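Local structure of phosphate-binding protein (Xanthomonas axonopodis pv. citri, 5UB3) at residues G271-R274 and V275-V279; M71-Q75 and R76-H80; L25-V28 and V29-R33; A223-Q226 and R227-V231. The protein probably serves as a periplasmic solute-binding receptor of the phosphonate-binding type, here with chloride bound, and probably acts as the sensing partner of a diguanylate cyclase. One frame throughout, in Å; residues are numbered along the deposited sequence.

Interaction 1: residues G271-R274 and V275-V279; sequences GVQR and VRDHV
The last two turns of the C-terminal helix 259-277 are held by backbone i to i+4 hydrogen bonds, with two side-chain contacts of the same spacing, Val272 with Arg276 and Arg274 with His278. Gly271 O accepts from Val275 N, and Val272 O from Arg276 N at 2.9 Å. Gln273 O takes the amide of Asp277 N at 2.7 Å. The final bond, from His278 N to Arg274 O, measures 3.0 Å but is more bent, with 130° at the hydrogen; His278 is the first residue to leave helical angles. Its ring then sits with its edge toward the same carbonyl, His278 CD2 lying 3.0 Å from Arg274 O. The extended Arg274 chain passes this ring, Arg274 CG coming 3.7 Å from CD2 of His278, while guanidinium and imidazole planes stand almost perpendicular. One turn apart, Val272 CG1 meets the aliphatic part of Arg276 at CD, 4.1 Å away. The Arg276 chain turns at chi3 (72°), and its NH1 donates to Gln75 of helix 67-75, against which Val272 also packs. Val275, by contrast, touches Leu132 of helix 124-136. Arg274 O thus takes the His278 amide at a bent angle with the ring edge beside it, whereas Arg276 spends its polar end on Gln75 and lays its methylenes near Val272.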
# COMPACT_ATOMS: atom_id res chain seq x y z
N GLY A 271 3.51 8.44 11.53
CA GLY A 271 3.20 9.32 10.43
C GLY A 271 1.81 9.14 9.89
O GLY A 271 1.12 10.10 9.59
N VAL A 272 1.41 7.88 9.74
CA VAL A 272 0.04 7.54 9.35
C VAL A 272 -0.93 8.07 10.38
O VAL A 272 -1.96 8.59 10.00
CB VAL A 272 -0.12 6.00 9.18
CG1 VAL A 272 -1.59 5.58 9.12
CG2 VAL A 272 0.65 5.56 7.94
N GLN A 273 -0.62 7.90 11.69
CA GLN A 273 -1.55 8.35 12.72
C GLN A 273 -1.71 9.85 12.60
O GLN A 273 -2.78 10.38 12.76
CB GLN A 273 -1.05 8.01 14.15
CG GLN A 273 -2.02 8.38 15.26
CD GLN A 273 -3.33 7.62 15.11
OE1 GLN A 273 -4.39 8.17 14.76
NE2 GLN A 273 -3.22 6.34 15.29
N ARG A 274 -0.62 10.52 12.33
CA ARG A 274 -0.66 11.98 12.20
C ARG A 274 -1.52 12.39 11.04
O ARG A 274 -2.31 13.36 11.13
CB ARG A 274 0.74 12.50 12.01
CG ARG A 274 0.83 13.99 11.92
CD ARG A 274 2.26 14.39 11.62
NE ARG A 274 2.41 15.83 11.58
CZ ARG A 274 3.56 16.47 11.37
NH1 ARG A 274 4.71 15.84 11.17
NH2 ARG A 274 3.53 17.77 11.37
N VAL A 275 -1.39 11.68 9.92
CA VAL A 275 -2.25 11.94 8.76
C VAL A 275 -3.73 11.74 9.16
O VAL A 275 -4.63 12.55 8.87
CB VAL A 275 -1.89 11.04 7.56
CG1 VAL A 275 -2.96 11.16 6.46
CG2 VAL A 275 -0.54 11.44 7.00
N ARG A 276 -3.96 10.64 9.86
CA ARG A 276 -5.30 10.32 10.28
C ARG A 276 -5.86 11.35 11.26
O ARG A 276 -7.03 11.71 11.18
CB ARG A 276 -5.31 8.98 10.90
CG ARG A 276 -5.21 7.88 9.87
CD ARG A 276 -5.30 6.57 10.60
NE ARG A 276 -6.67 6.37 11.08
CZ ARG A 276 -6.99 5.63 12.13
NH1 ARG A 276 -6.07 4.96 12.82
NH2 ARG A 276 -8.28 5.54 12.47
N ASP A 277 -5.02 11.80 12.17
CA ASP A 277 -5.42 12.78 13.17
C ASP A 277 -5.71 14.14 12.50
O ASP A 277 -6.62 14.83 12.92
CB ASP A 277 -4.37 12.83 14.27
CG ASP A 277 -4.42 11.62 15.17
OD1 ASP A 277 -5.43 10.87 15.10
OD2 ASP A 277 -3.48 11.41 15.95
N HIS A 278 -5.03 14.48 11.41
CA HIS A 278 -5.08 15.84 10.84
C HIS A 278 -5.70 15.85 9.44
O HIS A 278 -5.25 16.60 8.58
CB HIS A 278 -3.68 16.52 10.93
CG HIS A 278 -3.11 16.53 12.34
ND1 HIS A 278 -3.49 17.46 13.30
CD2 HIS A 278 -2.24 15.69 12.97
CE1 HIS A 278 -2.86 17.20 14.44
NE2 HIS A 278 -2.10 16.13 14.27
N VAL A 279 -6.77 15.06 9.27
CA VAL A 279 -7.57 15.00 8.04
C VAL A 279 -9.09 14.82 8.32
O VAL A 279 -9.58 13.74 8.64
CB VAL A 279 -7.04 13.91 7.11
CG1 VAL A 279 -8.05 13.55 6.04
CG2 VAL A 279 -5.73 14.37 6.44

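Interaction 2: residues M71-Q75 and R76-H80; sequences MLLEQ and RGSAH
Arg76 and Leu72 run side by side and point the same way, the arginine chain stretched out alongside the leucine one turn back. The guanidinium meets its neighbour edge-on: Leu72 CB lies in its plane, 3.6 Å from Arg76 NH1. CG of Arg76 stands anti to its own carbonyl carbon (chi1 -63°), a setting that lays the aliphatic chain close to Leu72 O, the acceptor of the Arg76 amide. Beyond this pair helix 67-75 ends in a Schellman motif. Gly77 has positive phi (80°), and Ser78 N reaches back to Leu73 O at 3.3 Å, while Gly77 N bonds to Glu74 O at 2.8 Å from well above the carbonyl plane. The reversal turns the chain into strand 79-87. Ser78 OG also lies 3.1 Å from Leu73 O, but a bond there is not settled, since the one proton has another acceptor within reach; a weak hydrogen bond links Ser78 OG to Ser52 OG of helix 48-56. On the strand side, Leu73 CB packs on Ala79 CB at 4.3 Å, and Glu74 CA lies 3.3 Å from Ala79 O in a CA-H...O contact. A water donates to both Glu74 O and Ala79 O, joining the helix end to the strand start. The amide of Gln75 turns toward helix 259-277, where Ser269 is a partner besides Arg276, and the His80 imidazole bonds Glu225 of helix 222-235.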
# COMPACT_ATOMS: atom_id res chain seq x y z
N MET A 71 -0.28 -0.33 8.63
CA MET A 71 -0.30 0.42 9.85
C MET A 71 -1.70 0.92 10.16
O MET A 71 -2.05 0.97 11.33
CB MET A 71 0.76 1.54 9.86
CG MET A 71 2.18 0.98 9.80
SD MET A 71 2.58 -0.09 11.16
CE MET A 71 2.28 -1.77 10.52
N LEU A 72 -2.52 1.24 9.13
CA LEU A 72 -3.93 1.54 9.40
C LEU A 72 -4.57 0.37 10.14
O LEU A 72 -5.33 0.56 11.11
CB LEU A 72 -4.73 1.79 8.12
CG LEU A 72 -4.30 3.02 7.36
CD1 LEU A 72 -5.03 3.08 6.02
CD2 LEU A 72 -4.63 4.25 8.14
N LEU A 73 -4.27 -0.83 9.68
CA LEU A 73 -4.86 -2.01 10.30
C LEU A 73 -4.32 -2.19 11.72
O LEU A 73 -5.11 -2.41 12.65
CB LEU A 73 -4.63 -3.25 9.49
CG LEU A 73 -5.10 -3.25 8.04
CD1 LEU A 73 -4.59 -4.48 7.31
CD2 LEU A 73 -6.61 -3.12 7.98
N GLU A 74 -3.01 -2.09 11.91
CA GLU A 74 -2.43 -2.23 13.26
C GLU A 74 -2.99 -1.16 14.21
O GLU A 74 -3.29 -1.46 15.35
CB GLU A 74 -0.90 -2.15 13.25
CG GLU A 74 -0.28 -2.60 14.56
CD GLU A 74 1.23 -2.61 14.53
OE1 GLU A 74 1.86 -3.57 14.98
OE2 GLU A 74 1.76 -1.60 14.13
N GLN A 75 -3.14 0.06 13.73
CA GLN A 75 -3.64 1.16 14.59
C GLN A 75 -5.03 0.95 15.10
O GLN A 75 -5.33 1.29 16.22
CB GLN A 75 -3.62 2.49 13.88
CG GLN A 75 -2.24 3.02 13.71
CD GLN A 75 -2.19 4.17 12.73
OE1 GLN A 75 -3.24 4.68 12.25
NE2 GLN A 75 -0.97 4.63 12.45
N ARG A 76 -5.88 0.41 14.25
CA ARG A 76 -7.20 0.01 14.66
C ARG A 76 -7.18 -1.26 15.52
O ARG A 76 -8.22 -1.70 15.92
CB ARG A 76 -8.11 -0.16 13.45
CG ARG A 76 -8.32 1.14 12.70
CD ARG A 76 -9.16 0.88 11.48
NE ARG A 76 -9.67 2.12 10.94
CZ ARG A 76 -9.12 2.85 9.98
NH1 ARG A 76 -7.99 2.48 9.38
NH2 ARG A 76 -9.74 3.95 9.59
N GLY A 77 -6.02 -1.82 15.85
CA GLY A 77 -5.98 -2.95 16.80
C GLY A 77 -6.33 -4.32 16.24
O GLY A 77 -6.52 -5.27 17.00
N SER A 78 -6.39 -4.42 14.92
CA SER A 78 -6.95 -5.57 14.28
C SER A 78 -5.90 -6.57 13.67
O SER A 78 -6.23 -7.72 13.35
CB SER A 78 -7.96 -5.08 13.27
OG SER A 78 -7.36 -4.42 12.18
N ALA A 79 -4.63 -6.17 13.64
CA ALA A 79 -3.57 -6.97 13.07
C ALA A 79 -2.15 -6.54 13.51
O ALA A 79 -1.92 -5.39 13.91
CB ALA A 79 -3.68 -6.90 11.58
N HIS A 80 -1.20 -7.45 13.37
CA HIS A 80 0.19 -7.17 13.74
C HIS A 80 1.11 -7.79 12.70
O HIS A 80 0.71 -8.74 12.03
CB HIS A 80 0.51 -7.67 15.16
CG HIS A 80 0.23 -9.13 15.35
ND1 HIS A 80 -1.02 -9.60 15.64
CD2 HIS A 80 1.04 -10.21 15.31
CE1 HIS A 80 -1.00 -10.92 15.71
NE2 HIS A 80 0.24 -11.31 15.53
O HOH W 1 -3.22 -4.17 16.24

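Interaction 3: residues L25-V28 and V29-R33; sequences LDYV and VPRMR
Arg31 lays its guanidinium flat over one face of the Tyr27 ring, the planes only 12° apart and the group centres 3.9 Å from each other. The overlap is offset: Tyr27 CE2 lies beneath the middle of the guanidinium, whereas Arg31 NE sits toward the rim of the ring. Arg31 CZ is 3.8 Å from the ring centroid of Tyr27, a cation-pi contact, and the CD methylene adds a CH-pi contact over the same face. Arg31 NH1 meanwhile donates to Tyr27 O at 2.8 Å, in the carbonyl plane and on a lone pair, which probably helps to hold the guanidinium's rotation. Tyr27 OH bonds Asp238. All this occurs at the C-terminal part of helix 14-28 and the residues after it, before strand 39-42. Val29 N bonds Leu25 O, but Pro30 has no amide hydrogen to offer Asp26 O, and Pro30 CD lies 3.0 Å from that oxygen instead. Arg31 N makes a weak bond to Val28 O. Leu25 CD1 meets Val29 CG2 at 3.9 Å, and Met32 lies alongside Val28, Met32 CG to Val28 CG1 3.8 Å; Val28 packs on Leu228 and Met32 on Val224 of helix 222-235.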
# COMPACT_ATOMS: atom_id res chain seq x y z
N LEU A 25 -2.10 -19.18 -1.42
CA LEU A 25 -2.98 -19.79 -0.42
C LEU A 25 -3.02 -21.29 -0.64
O LEU A 25 -2.89 -22.03 0.30
CB LEU A 25 -4.38 -19.23 -0.49
CG LEU A 25 -5.37 -19.71 0.55
CD1 LEU A 25 -5.04 -19.20 1.95
CD2 LEU A 25 -6.78 -19.36 0.11
N ASP A 26 -3.14 -21.72 -1.89
CA ASP A 26 -3.09 -23.17 -2.25
C ASP A 26 -1.77 -23.83 -1.93
O ASP A 26 -1.76 -24.98 -1.55
CB ASP A 26 -3.47 -23.42 -3.69
CG ASP A 26 -4.94 -23.12 -3.95
OD1 ASP A 26 -5.68 -22.85 -3.00
OD2 ASP A 26 -5.36 -23.13 -5.09
N TYR A 27 -0.69 -23.10 -2.02
CA TYR A 27 0.61 -23.57 -1.55
C TYR A 27 0.67 -23.64 0.00
O TYR A 27 1.16 -24.64 0.59
CB TYR A 27 1.70 -22.68 -2.13
CG TYR A 27 3.05 -23.02 -1.62
CD1 TYR A 27 3.51 -22.45 -0.44
CD2 TYR A 27 3.86 -23.95 -2.28
CE1 TYR A 27 4.75 -22.78 0.07
CE2 TYR A 27 5.11 -24.27 -1.79
CZ TYR A 27 5.55 -23.67 -0.61
OH TYR A 27 6.76 -23.94 -0.05
N VAL A 28 0.15 -22.61 0.67
CA VAL A 28 0.29 -22.52 2.14
C VAL A 28 -0.56 -23.58 2.90
O VAL A 28 -0.08 -24.26 3.81
CB VAL A 28 -0.08 -21.08 2.58
CG1 VAL A 28 -0.37 -20.96 4.05
CG2 VAL A 28 1.05 -20.15 2.16
N VAL A 29 -1.81 -23.71 2.49
CA VAL A 29 -2.84 -24.47 3.23
C VAL A 29 -2.41 -25.90 3.53
O VAL A 29 -2.38 -26.30 4.72
CB VAL A 29 -4.24 -24.34 2.58
CG1 VAL A 29 -5.29 -25.38 3.09
CG2 VAL A 29 -4.79 -22.95 2.82
N PRO A 30 -2.01 -26.64 2.51
CA PRO A 30 -1.57 -28.01 2.84
C PRO A 30 -0.41 -28.05 3.81
O PRO A 30 -0.30 -28.99 4.60
CB PRO A 30 -1.11 -28.56 1.52
CG PRO A 30 -1.80 -27.76 0.48
CD PRO A 30 -2.10 -26.42 1.06
N ARG A 31 0.44 -27.03 3.78
CA ARG A 31 1.60 -27.02 4.67
C ARG A 31 1.32 -26.57 6.08
O ARG A 31 2.23 -26.49 6.89
CB ARG A 31 2.72 -26.20 4.03
CG ARG A 31 3.24 -26.91 2.82
CD ARG A 31 3.92 -25.96 1.83
NE ARG A 31 4.48 -26.73 0.70
CZ ARG A 31 3.83 -27.11 -0.41
NH1 ARG A 31 2.54 -26.82 -0.61
NH2 ARG A 31 4.49 -27.79 -1.34
N MET A 32 0.05 -26.34 6.42
CA MET A 32 -0.34 -25.91 7.74
C MET A 32 -1.21 -26.97 8.42
O MET A 32 -1.84 -26.67 9.43
CB MET A 32 -1.20 -24.65 7.64
CG MET A 32 -0.64 -23.46 6.85
SD MET A 32 0.19 -22.32 7.93
CE MET A 32 -0.99 -21.73 9.13
N ARG A 33 -1.29 -28.18 7.88
CA ARG A 33 -2.20 -29.18 8.45
C ARG A 33 -1.91 -29.51 9.87
O ARG A 33 -2.82 -29.75 10.67
CB ARG A 33 -2.19 -30.49 7.67
CG ARG A 33 -3.48 -31.22 7.95
CD ARG A 33 -3.49 -32.61 7.40
NE ARG A 33 -4.73 -33.23 7.81
CZ ARG A 33 -5.91 -33.00 7.23
NH1 ARG A 33 -6.05 -32.17 6.18
NH2 ARG A 33 -6.96 -33.62 7.71

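Interaction 4: residues A223-Q226 and R227-V231; sequences AVEQ and RLRVV
Both Glu225 and Arg229 send CG anti to the backbone N, and a bend at chi3 of Arg229 (-66°) swings its guanidinium back along the helix toward the carboxylate one turn earlier. The two side chains lie alongside each other, pointing the same way. Glu225 OE2 stands 3.1 Å from Arg229 NH2 at the edge of the guanidinium, near its plane, although the two flat groups are 50° apart. The result is a salt bridge whose hydrogen bond is weak, with 125° at the hydrogen. Each partner has a second anchor on strand 79-87, His80 for Glu225 OE1 and Leu82 O for Arg229 NE. The bridge therefore lies between the helix and that strand, and the bonds to both carboxylate oxygens probably stabilise its negative charge. Beneath it the backbone is regular. Leu228 N bonds Val224 O at 2.8 Å, Arg229 N reaches Glu225 O at 3.1 Å, and Val230 N joins Gln226 O. Arg227 N bonds Ala223 O, and its side chain leaves in another direction to Glu34 and to Arg31 O, its guanidinium having Val231 CG2 over one face. Leu228 turns inward onto Val28 and Val216. An i to i+4 Glu-Arg salt bridge of this kind is a familiar feature of alpha-helices, here on helix 222-235 where it packs against strands 79-87 and 209-217.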
# COMPACT_ATOMS: atom_id res chain seq x y z
N ALA A 223 0.09 -20.90 17.42
CA ALA A 223 0.70 -22.02 16.62
C ALA A 223 0.45 -21.84 15.09
O ALA A 223 1.28 -22.15 14.24
CB ALA A 223 0.17 -23.36 17.08
N VAL A 224 -0.69 -21.27 14.77
CA VAL A 224 -1.01 -20.99 13.36
C VAL A 224 -0.10 -19.88 12.90
O VAL A 224 0.49 -19.97 11.86
CB VAL A 224 -2.50 -20.65 13.19
CG1 VAL A 224 -2.84 -20.22 11.77
CG2 VAL A 224 -3.34 -21.88 13.54
N GLU A 225 0.01 -18.85 13.73
CA GLU A 225 0.88 -17.74 13.43
C GLU A 225 2.32 -18.19 13.17
O GLU A 225 2.94 -17.82 12.19
CB GLU A 225 0.81 -16.66 14.49
CG GLU A 225 1.78 -15.54 14.19
CD GLU A 225 1.60 -14.30 15.00
OE1 GLU A 225 0.56 -14.05 15.57
OE2 GLU A 225 2.55 -13.56 15.09
N GLN A 226 2.84 -19.01 14.08
CA GLN A 226 4.21 -19.45 14.03
C GLN A 226 4.50 -20.28 12.80
O GLN A 226 5.55 -20.14 12.14
CB GLN A 226 4.53 -20.18 15.36
CG GLN A 226 5.82 -20.97 15.40
CD GLN A 226 5.94 -21.66 16.77
OE1 GLN A 226 5.25 -22.66 17.05
NE2 GLN A 226 6.78 -21.09 17.64
N ARG A 227 3.53 -21.12 12.44
CA ARG A 227 3.70 -22.05 11.34
C ARG A 227 3.54 -21.29 10.03
O ARG A 227 4.27 -21.55 9.09
CB ARG A 227 2.64 -23.15 11.44
CG ARG A 227 2.64 -24.13 10.29
CD ARG A 227 3.93 -24.98 10.27
NE ARG A 227 4.00 -25.71 8.99
CZ ARG A 227 5.11 -26.18 8.42
NH1 ARG A 227 6.32 -26.01 8.99
NH2 ARG A 227 5.02 -26.82 7.24
N LEU A 228 2.58 -20.38 9.97
CA LEU A 228 2.46 -19.51 8.79
C LEU A 228 3.79 -18.82 8.44
O LEU A 228 4.19 -18.81 7.28
CB LEU A 228 1.40 -18.42 8.96
CG LEU A 228 1.06 -17.57 7.74
CD1 LEU A 228 0.69 -18.36 6.48
CD2 LEU A 228 -0.09 -16.65 8.12
N ARG A 229 4.41 -18.25 9.47
CA ARG A 229 5.67 -17.55 9.35
C ARG A 229 6.70 -18.52 8.79
O ARG A 229 7.39 -18.21 7.84
CB ARG A 229 6.13 -17.01 10.71
CG ARG A 229 7.29 -16.05 10.51
CD ARG A 229 7.89 -15.43 11.74
NE ARG A 229 6.96 -14.53 12.41
CZ ARG A 229 6.18 -14.88 13.42
NH1 ARG A 229 6.18 -16.13 13.86
NH2 ARG A 229 5.41 -13.96 14.03
N VAL A 230 6.78 -19.70 9.37
CA VAL A 230 7.75 -20.70 8.91
C VAL A 230 7.43 -21.01 7.47
O VAL A 230 8.36 -20.99 6.59
CB VAL A 230 7.78 -21.93 9.83
CG1 VAL A 230 8.65 -23.03 9.23
CG2 VAL A 230 8.33 -21.54 11.20
N VAL A 231 6.15 -21.22 7.15
CA VAL A 231 5.85 -21.66 5.79
C VAL A 231 6.23 -20.58 4.74
O VAL A 231 6.79 -20.86 3.69
CB VAL A 231 4.37 -22.05 5.65
CG1 VAL A 231 3.99 -22.22 4.21
CG2 VAL A 231 4.09 -23.31 6.44

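How the interactions relate
All four are local contacts. Interactions 1 and 2 join through Arg276 and Gln75, whose hydrogen bond ties helix 259-277 to helix 67-75, though the guanidinium groups of Arg276 and Arg76 also come close. Interactions 3 and 4 lie farther from the chain's centre, yet they share a buried apolar interface in which Met32 and Val28 meet Val224 and Leu228, in contrast to the exposed Arg274-His278 end of interaction 1. Arg227 bonds Arg31 O beside that interface. His80 and Glu225 connect interaction 2 to interaction 4. Helix ends differ in chemistry: a glycine turn and a water in interaction 2, a cation-pi stack in interaction 3, a bent terminal bond in interaction 1; interaction 4, within a helix, uses a salt bridge.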